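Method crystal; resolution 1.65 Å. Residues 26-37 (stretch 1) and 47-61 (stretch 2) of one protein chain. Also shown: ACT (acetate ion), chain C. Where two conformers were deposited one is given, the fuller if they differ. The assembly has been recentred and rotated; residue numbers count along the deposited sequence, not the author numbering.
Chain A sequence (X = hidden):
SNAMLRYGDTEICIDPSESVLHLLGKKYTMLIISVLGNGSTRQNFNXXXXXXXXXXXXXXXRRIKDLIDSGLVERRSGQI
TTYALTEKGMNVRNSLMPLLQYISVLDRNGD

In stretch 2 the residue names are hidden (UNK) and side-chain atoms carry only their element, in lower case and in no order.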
ATOM      1  N   LYS A  26      -2.728   6.932  -1.277  1.00 31.77           N
ATOM      2  CA  LYS A  26      -2.416   8.202  -1.922  1.00 31.54           C
ATOM      3  C   LYS A  26      -0.903   8.336  -2.125  1.00 30.09           C
ATOM      4  O   LYS A  26      -0.109   7.885  -1.270  1.00 30.18           O
ATOM      5  CB  LYS A  26      -2.926   9.366  -1.072  1.00 32.58           C
ATOM      6  CG  LYS A  26      -4.427   9.478  -1.032  1.00 32.14           C
ATOM      7  CD  LYS A  26      -4.851  10.726  -0.276  1.00 34.07           C
ATOM      8  CE  LYS A  26      -6.299  10.578   0.187  1.00 33.53           C
ATOM      9  NZ  LYS A  26      -7.105  11.822  -0.052  1.00 32.24           N
ATOM     10  N   LYS A  27      -0.529   8.976  -3.237  1.00 29.46           N
ATOM     11  CA  LYS A  27       0.863   9.119  -3.621  1.00 28.20           C
ATOM     12  C   LYS A  27       1.685   9.617  -2.426  1.00 28.47           C
ATOM     13  O   LYS A  27       1.290  10.586  -1.769  1.00 27.82           O
ATOM     14  CB  LYS A  27       1.011  10.072  -4.817  1.00 28.29           C
ATOM     15  CG  LYS A  27       2.374   9.960  -5.440  1.00 27.35           C
ATOM     16  CD  LYS A  27       2.495  10.756  -6.754  1.00 28.02           C
ATOM     17  CE  LYS A  27       3.896  10.571  -7.320  1.00 32.06           C
ATOM     18  NZ  LYS A  27       4.323   9.127  -7.182  1.00 36.20           N
ATOM     19  N   TYR A  28       2.813   8.940  -2.158  1.00 28.32           N
ATOM     20  CA  TYR A  28       3.775   9.310  -1.103  1.00 28.81           C
ATOM     21  C   TYR A  28       3.471   8.849   0.319  1.00 28.80           C
ATOM     22  O   TYR A  28       4.346   8.896   1.166  1.00 29.16           O
ATOM     23  CB  TYR A  28       4.072  10.816  -1.102  1.00 29.50           C
ATOM     24  CG  TYR A  28       4.643  11.335  -2.412  1.00 28.58           C
ATOM     25  CD1 TYR A  28       3.905  12.216  -3.203  1.00 28.14           C
ATOM     26  CD2 TYR A  28       5.933  10.973  -2.839  1.00 29.00           C
ATOM     27  CE1 TYR A  28       4.426  12.699  -4.385  1.00 26.00           C
ATOM     28  CE2 TYR A  28       6.449  11.460  -4.020  1.00 29.83           C
ATOM     29  CZ  TYR A  28       5.693  12.322  -4.784  1.00 28.24           C
ATOM     30  OH  TYR A  28       6.199  12.833  -5.957  1.00 32.25           O
ATOM     31  N   THR A  29       2.241   8.435   0.599  1.00 29.70           N
ATOM     32  CA  THR A  29       1.876   8.206   2.023  1.00 28.91           C
ATOM     33  C   THR A  29       2.720   7.108   2.626  1.00 28.79           C
ATOM     34  O   THR A  29       3.236   7.258   3.739  1.00 29.77           O
ATOM     35  CB  THR A  29       0.373   7.926   2.206  1.00 28.38           C
ATOM     36  OG1 THR A  29      -0.386   9.020   1.659  1.00 29.94           O
ATOM     37  CG2 THR A  29       0.016   7.765   3.729  1.00 29.10           C
HETATM   38  N   MSE A  30       2.888   6.015   1.881  1.00 28.10           N
HETATM   39  CA  MSE A  30       3.683   4.886   2.401  1.00 29.83           C
HETATM   40  C   MSE A  30       5.139   5.310   2.547  1.00 30.09           C
HETATM   41  O   MSE A  30       5.828   4.936   3.517  1.00 30.64           O
HETATM   42  CB  MSE A  30       3.531   3.641   1.525  1.00 28.47           C
HETATM   43  CG  MSE A  30       2.150   3.030   1.633  1.00 31.09           C
HETATM   44 SE   MSE A  30       1.957   1.419   0.530  0.70 33.89          SE
HETATM   45  CE  MSE A  30       1.151   2.316  -1.028  1.00 34.51           C
ATOM     46  N   LEU A  31       5.612   6.118   1.610  1.00 29.49           N
ATOM     47  CA  LEU A  31       6.995   6.622   1.701  1.00 29.99           C
ATOM     48  C   LEU A  31       7.161   7.565   2.900  1.00 30.67           C
ATOM     49  O   LEU A  31       8.224   7.535   3.539  1.00 29.61           O
ATOM     50  CB  LEU A  31       7.396   7.315   0.430  1.00 28.61           C
ATOM     51  CG  LEU A  31       7.596   6.391  -0.785  1.00 27.57           C
ATOM     52  CD1 LEU A  31       7.824   7.274  -2.035  1.00 29.53           C
ATOM     53  CD2 LEU A  31       8.680   5.345  -0.523  1.00 32.58           C
ATOM     54  N   ILE A  32       6.164   8.413   3.179  1.00 29.61           N
ATOM     55  CA  ILE A  32       6.241   9.316   4.363  1.00 29.63           C
ATOM     56  C   ILE A  32       6.327   8.460   5.652  1.00 29.77           C
ATOM     57  O   ILE A  32       7.196   8.690   6.517  1.00 31.22           O
ATOM     58  CB  ILE A  32       5.061  10.278   4.409  1.00 30.11           C
ATOM     59  CG1 ILE A  32       5.183  11.294   3.241  1.00 28.44           C
ATOM     60  CG2 ILE A  32       5.024  10.985   5.773  1.00 28.91           C
ATOM     61  CD1 ILE A  32       3.865  12.086   2.863  1.00 31.16           C
ATOM     62  N   ILE A  33       5.416   7.503   5.799  1.00 29.65           N
ATOM     63  CA  ILE A  33       5.476   6.576   6.947  1.00 29.78           C
ATOM     64  C   ILE A  33       6.829   5.894   7.055  1.00 30.83           C
ATOM     65  O   ILE A  33       7.385   5.791   8.133  1.00 31.62           O
ATOM     66  CB  ILE A  33       4.319   5.537   6.910  1.00 29.54           C
ATOM     67  CG1 ILE A  33       2.975   6.294   7.039  1.00 30.49           C
ATOM     68  CG2 ILE A  33       4.524   4.377   7.934  1.00 28.42           C
ATOM     69  CD1 ILE A  33       1.712   5.436   6.745  1.00 31.56           C
ATOM     70  N   SER A  34       7.350   5.427   5.921  1.00 30.02           N
ATOM     71  CA  SER A  34       8.651   4.742   5.922  1.00 29.45           C
ATOM     72  C   SER A  34       9.801   5.664   6.366  1.00 28.34           C
ATOM     73  O   SER A  34      10.649   5.288   7.224  1.00 29.92           O
ATOM     74  CB  SER A  34       8.907   4.211   4.522  1.00 29.54           C
ATOM     75  OG  SER A  34       7.850   3.335   4.122  1.00 33.14           O
ATOM     76  N   VAL A  35       9.864   6.864   5.815  1.00 29.48           N
ATOM     77  CA  VAL A  35      11.013   7.723   6.148  0.50 29.47           C
ATOM     78  C   VAL A  35      10.914   8.220   7.594  1.00 29.83           C
ATOM     79  O   VAL A  35      11.926   8.449   8.227  1.00 29.45           O
ATOM     80  CB  VAL A  35      11.280   8.876   5.126  0.50 29.52           C
ATOM     81  CG1 VAL A  35      11.637   8.309   3.750  0.50 29.61           C
ATOM     82  CG2 VAL A  35      10.099   9.877   5.049  0.50 29.25           C
ATOM     83  N   LEU A  36       9.687   8.374   8.116  1.00 29.61           N
ATOM     84  CA  LEU A  36       9.533   8.855   9.504  1.00 31.83           C
ATOM     85  C   LEU A  36      10.132   7.884  10.521  1.00 32.62           C
ATOM     86  O   LEU A  36      10.455   8.242  11.683  1.00 33.33           O
ATOM     87  CB  LEU A  36       8.063   9.192   9.809  1.00 31.76           C
ATOM     88  CG  LEU A  36       7.588  10.573   9.377  1.00 34.33           C
ATOM     89  CD1 LEU A  36       6.092  10.724   9.508  1.00 33.48           C
ATOM     90  CD2 LEU A  36       8.329  11.699  10.143  1.00 33.15           C
ATOM     91  N   GLY A  37      10.300   6.644  10.083  1.00 32.67           N
ATOM     92  CA  GLY A  37      10.954   5.614  10.904  1.00 34.43           C
ATOM     93  C   GLY A  37      12.423   5.358  10.591  1.00 34.47           C
ATOM     94  O   GLY A  37      12.987   4.402  11.106  1.00 34.99           O
ATOM     95  N   UNK A  47      13.783  17.785   6.459  1.00 30.93           N
ATOM     96  CA  UNK A  47      14.445  16.454   6.542  1.00 32.46           C
ATOM     97  C   UNK A  47      13.600  15.410   5.784  1.00 31.87           C
ATOM     98  O   UNK A  47      14.112  14.582   5.014  1.00 30.64           O
ATOM     99  o   UNK A  47      15.315  16.670  10.126  1.00 37.94           O
ATOM    100  o   UNK A  47      16.587  17.163   8.325  1.00 37.68           O
ATOM    101  c   UNK A  47      15.551  16.657   8.866  1.00 36.73           C
ATOM    102  c   UNK A  47      14.530  15.931   7.992  1.00 33.84           C
ATOM    103  N   UNK A  48      12.304  15.440   6.075  1.00 30.43           N
ATOM    104  CA  UNK A  48      11.332  14.512   5.488  1.00 30.48           C
ATOM    105  C   UNK A  48      11.236  14.740   3.984  1.00 30.36           C
ATOM    106  O   UNK A  48      11.381  13.805   3.195  1.00 29.97           O
ATOM    107  c   UNK A  48       8.782  14.924   8.419  1.00 31.00           C
ATOM    108  c   UNK A  48       9.941  14.654   6.125  1.00 30.17           C
ATOM    109  c   UNK A  48       8.952  13.715   5.473  1.00 28.80           C
ATOM    110  c   UNK A  48      10.003  14.316   7.612  1.00 30.92           C
ATOM    111  N   UNK A  49      11.012  15.993   3.587  1.00 29.39           N
ATOM    112  CA  UNK A  49      10.870  16.345   2.173  1.00 30.94           C
ATOM    113  C   UNK A  49      12.114  15.956   1.357  1.00 30.35           C
ATOM    114  O   UNK A  49      11.994  15.378   0.269  1.00 30.44           O
ATOM    115  n   UNK A  49      10.065  22.382   2.120  1.00 45.51           N
ATOM    116  n   UNK A  49      12.339  22.298   2.396  1.00 45.11           N
ATOM    117  n   UNK A  49      11.312  20.639   1.192  1.00 39.66           N
ATOM    118  c   UNK A  49      10.186  19.928   0.583  1.00 34.32           C
ATOM    119  c   UNK A  49      10.556  17.850   2.050  1.00 30.61           C
ATOM    120  c   UNK A  49      11.232  21.771   1.898  1.00 43.59           C
ATOM    121  c   UNK A  49      10.416  18.389   0.612  1.00 31.60           C
ATOM    122  N   UNK A  50      13.305  16.216   1.914  1.00 30.07           N
ATOM    123  CA  UNK A  50      14.572  15.899   1.255  1.00 31.54           C
ATOM    124  C   UNK A  50      14.786  14.413   1.062  1.00 31.04           C
ATOM    125  O   UNK A  50      15.526  13.998   0.166  1.00 30.98           O
ATOM    126  c   UNK A  50      15.723  16.435   2.089  1.00 31.85           C
ATOM    127  o   UNK A  50      15.737  17.844   2.040  1.00 35.55           O
ATOM    128  N   UNK A  51      14.141  13.619   1.916  1.00 30.50           N
ATOM    129  CA  UNK A  51      14.275  12.168   1.910  0.50 30.66           C
ATOM    130  C   UNK A  51      13.342  11.487   0.904  1.00 30.93           C
ATOM    131  O   UNK A  51      13.452  10.290   0.672  1.00 31.22           O
ATOM    132  c   UNK A  51      13.991  11.617   3.305  0.50 30.43           C
ATOM    133  o   UNK A  51      14.917  12.118   4.244  0.50 30.15           O
ATOM    134  N   UNK A  52      12.411  12.244   0.316  1.00 30.63           N
ATOM    135  CA  UNK A  52      11.477  11.687  -0.661  1.00 30.93           C
ATOM    136  C   UNK A  52      11.609  12.497  -1.951  1.00 31.45           C
ATOM    137  O   UNK A  52      10.903  13.495  -2.125  1.00 30.76           O
ATOM    138  c   UNK A  52       9.065  11.019  -1.170  1.00 33.13           C
ATOM    139  c   UNK A  52       9.989  11.678  -0.141  1.00 30.84           C
ATOM    140  c   UNK A  52       8.553  11.118   1.926  1.00 30.67           C
ATOM    141  c   UNK A  52       9.898  10.954   1.203  1.00 31.83           C
ATOM    142  N   UNK A  53      12.356  11.947  -2.927  0.50 32.17           N
ATOM    143  CA  UNK A  53      12.622  12.586  -4.217  0.50 32.18           C
ATOM    144  C   UNK A  53      11.359  13.186  -4.830  0.50 32.28           C
ATOM    145  O   UNK A  53      10.376  12.465  -5.020  0.50 32.32           O
ATOM    146  c   UNK A  53      13.086  11.413  -5.086  0.50 32.32           C
ATOM    147  c   UNK A  53      12.951  10.597  -2.858  0.50 31.62           C
ATOM    148  c   UNK A  53      13.708  10.480  -4.150  0.50 32.43           C
ATOM    149  N   UNK A  54      11.352  14.485  -5.136  1.00 32.85           N
ATOM    150  CA  UNK A  54      10.197  14.962  -5.894  1.00 32.55           C
ATOM    151  C   UNK A  54       8.891  15.316  -5.193  1.00 31.92           C
ATOM    152  O   UNK A  54       8.003  15.894  -5.838  1.00 32.11           O
ATOM    153  N   UNK A  55       8.731  14.978  -3.907  1.00 30.84           N
ATOM    154  CA  UNK A  55       7.522  15.384  -3.183  1.00 30.41           C
ATOM    155  C   UNK A  55       7.474  16.922  -3.011  1.00 29.49           C
ATOM    156  O   UNK A  55       8.482  17.531  -2.673  1.00 30.15           O
ATOM    157  c   UNK A  55       5.601  13.875  -0.028  1.00 31.94           C
ATOM    158  c   UNK A  55       7.399  14.669  -1.784  1.00 29.10           C
ATOM    159  c   UNK A  55       5.954  14.747  -1.276  1.00 29.13           C
ATOM    160  c   UNK A  55       8.413  15.227  -0.766  1.00 29.74           C
ATOM    161  N   UNK A  56       6.317  17.542  -3.254  1.00 29.28           N
ATOM    162  CA  UNK A  56       6.168  18.990  -3.026  1.00 29.08           C
ATOM    163  C   UNK A  56       5.871  19.283  -1.556  1.00 28.45           C
ATOM    164  O   UNK A  56       5.394  18.409  -0.819  1.00 29.02           O
ATOM    165  c   UNK A  56       5.044  19.573  -3.883  1.00 28.31           C
ATOM    166  o   UNK A  56       3.810  19.012  -3.463  1.00 29.25           O
ATOM    167  N   UNK A  57       6.183  20.508  -1.126  1.00 28.29           N
ATOM    168  CA  UNK A  57       5.828  20.922   0.237  1.00 29.38           C
ATOM    169  C   UNK A  57       4.323  20.797   0.440  1.00 29.47           C
ATOM    170  O   UNK A  57       3.880  20.369   1.493  1.00 30.03           O
ATOM    171  o   UNK A  57       7.653  22.456   0.528  1.00 32.01           O
ATOM    172  c   UNK A  57       6.249  22.356   0.521  1.00 30.29           C
ATOM    173  N   UNK A  58       3.544  21.207  -0.562  1.00 29.45           N
ATOM    174  CA  UNK A  58       2.083  21.153  -0.448  1.00 29.58           C
ATOM    175  C   UNK A  58       1.589  19.723  -0.195  1.00 29.16           C
ATOM    176  O   UNK A  58       0.787  19.505   0.702  1.00 28.38           O
ATOM    177  c   UNK A  58       1.355  21.805  -1.655  1.00 30.87           C
ATOM    178  c   UNK A  58      -0.180  21.567  -1.574  1.00 31.28           C
ATOM    179  o   UNK A  58       1.614  23.223  -1.676  1.00 30.95           O
ATOM    180  N   UNK A  59       2.035  18.772  -1.008  1.00 27.97           N
ATOM    181  CA  UNK A  59       1.594  17.379  -0.845  1.00 29.61           C
ATOM    182  C   UNK A  59       2.092  16.833   0.490  1.00 29.82           C
ATOM    183  O   UNK A  59       1.357  16.132   1.211  1.00 29.80           O
ATOM    184  c   UNK A  59       1.817  14.944  -1.741  1.00 30.71           C
ATOM    185  c   UNK A  59       2.044  16.479  -2.052  1.00 29.39           C
ATOM    186  c   UNK A  59       1.385  16.993  -3.348  1.00 32.81           C
ATOM    187  c   UNK A  59      -0.112  16.984  -3.325  1.00 36.38           C
ATOM    188  N   UNK A  60       3.342  17.136   0.842  1.00 29.61           N
ATOM    189  CA  UNK A  60       3.869  16.627   2.112  1.00 28.72           C
ATOM    190  C   UNK A  60       3.051  17.143   3.288  1.00 29.13           C
ATOM    191  O   UNK A  60       2.727  16.379   4.204  1.00 29.42           O
ATOM    192  c   UNK A  60       5.880  14.966   3.846  1.00 29.10           C
ATOM    193  c   UNK A  60       5.347  16.933   2.304  1.00 29.24           C
ATOM    194  c   UNK A  60       6.014  16.457   3.618  1.00 28.18           C
ATOM    195  c   UNK A  60       7.489  16.864   3.643  1.00 29.94           C
ATOM    196  N   UNK A  61       2.720  18.419   3.257  1.00 28.67           N
ATOM    197  CA  UNK A  61       1.963  19.043   4.352  1.00 27.98           C
ATOM    198  C   UNK A  61       0.550  18.419   4.433  1.00 28.84           C
ATOM    199  O   UNK A  61       0.048  18.125   5.531  1.00 30.15           O
ATOM    200  o   UNK A  61       1.109  21.150   5.134  1.00 30.82           O
ATOM    201  c   UNK A  61       1.879  20.559   4.109  1.00 28.77           C
TER
HETATM  202  C   ACT C 110       4.335   6.925  -5.203  1.00 56.93           C
HETATM  203  O   ACT C 110       5.338   7.673  -5.084  1.00 56.76           O
HETATM  204  OXT ACT C 110       3.987   6.663  -6.384  1.00 56.96           O
HETATM  205  CH3 ACT C 110       3.583   6.396  -4.017  1.00 55.77           C

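Position 47 has two side-chain carbons, the second carrying two oxygens, and touches nothing on stretch 1: a carboxylate one carbon beyond CB, Asp47. Position 48 has four carbons, forked at the first with one arm two carbons long, and they reach Val35 and Leu36. This is Ile48; its CG2 lies 4.0 Å from Val35 CG2 and its CD1 3.7 Å from Leu36 CD2. At 49, three carbons, a nitrogen and a carbon bearing two more nitrogens form a guanidinium chain, with CA-to-CB directed away from stretch 1: Arg49.

Position 50, one carbon and one oxygen without contact, is Ser50. Position 51 has the same atoms, with the carbon against Val35, and is Ser51: its CB is 4.1 Å from Val35 CG1, while its OG donates to Asp47 O at 2.7 Å, a bond back onto the preceding helical turn. Position 52 again has four carbons forked at the first, with one longer arm, and they touch Tyr28, Leu31, Ile32 and Val35: Ile52. Its CG2 is 3.5 Å from Tyr28 CD2, and its CD1 is 3.6 Å from Ile32 CG1 and 3.7 Å from Val35 CG2.

At 53, three carbons close a ring onto the backbone N, so this is Pro53. Position 54 has no side-chain atoms. Its phi/psi of 82/-11 would jam a CB against the preceding carbonyl oxygen, consistent with Gly54 in a type II turn running from Ile52 to position 55. Position 55 has four carbons, forked at the first, one arm two carbons long, reaching Tyr28 and Ile32. It is Ile55; its CG1 sits 3.8 Å from the centroid of the Tyr28 ring, 13° off the normal, a CH-pi contact over one face.

Position 56, one carbon and one oxygen, is Ser56, the N-cap of the next helix. Position 57 has the same composition, Ser57; its OG accepts from Arg49 NH2 at 2.9 Å. At 58 the first carbon carries an oxygen and a carbon: Thr58. Position 59 has four carbons, forked at the first with one longer arm, packed on Tyr28: Ile59, whose CG2 is 3.7 Å from Tyr28 CD1 and whose N donates to Ser56 OG at 3.0 Å, the capping bond. Position 60 has four carbons forked at the second, touching Ile32: Leu60, with CD1 3.6 Å from Ile32 CD1. Position 61, one carbon and one oxygen with CA-to-CB pointing away, is Ser61.

The contact buries 526 Å² and contains no hydrogen bond between the stretches; it works by apolar packing. The CA pairs Tyr28–Ile55 (7.4 Å), Leu31–Ile52 (7.2 Å) and Val35–Ile48 (6.8 Å) show the stretches running antiparallel. Ile52 links the Tyr28 and Val35 ends, while Ile55 covers one face of the tyrosine ring.

Stretch 2 47-61: DIRSSIPGISSTILS
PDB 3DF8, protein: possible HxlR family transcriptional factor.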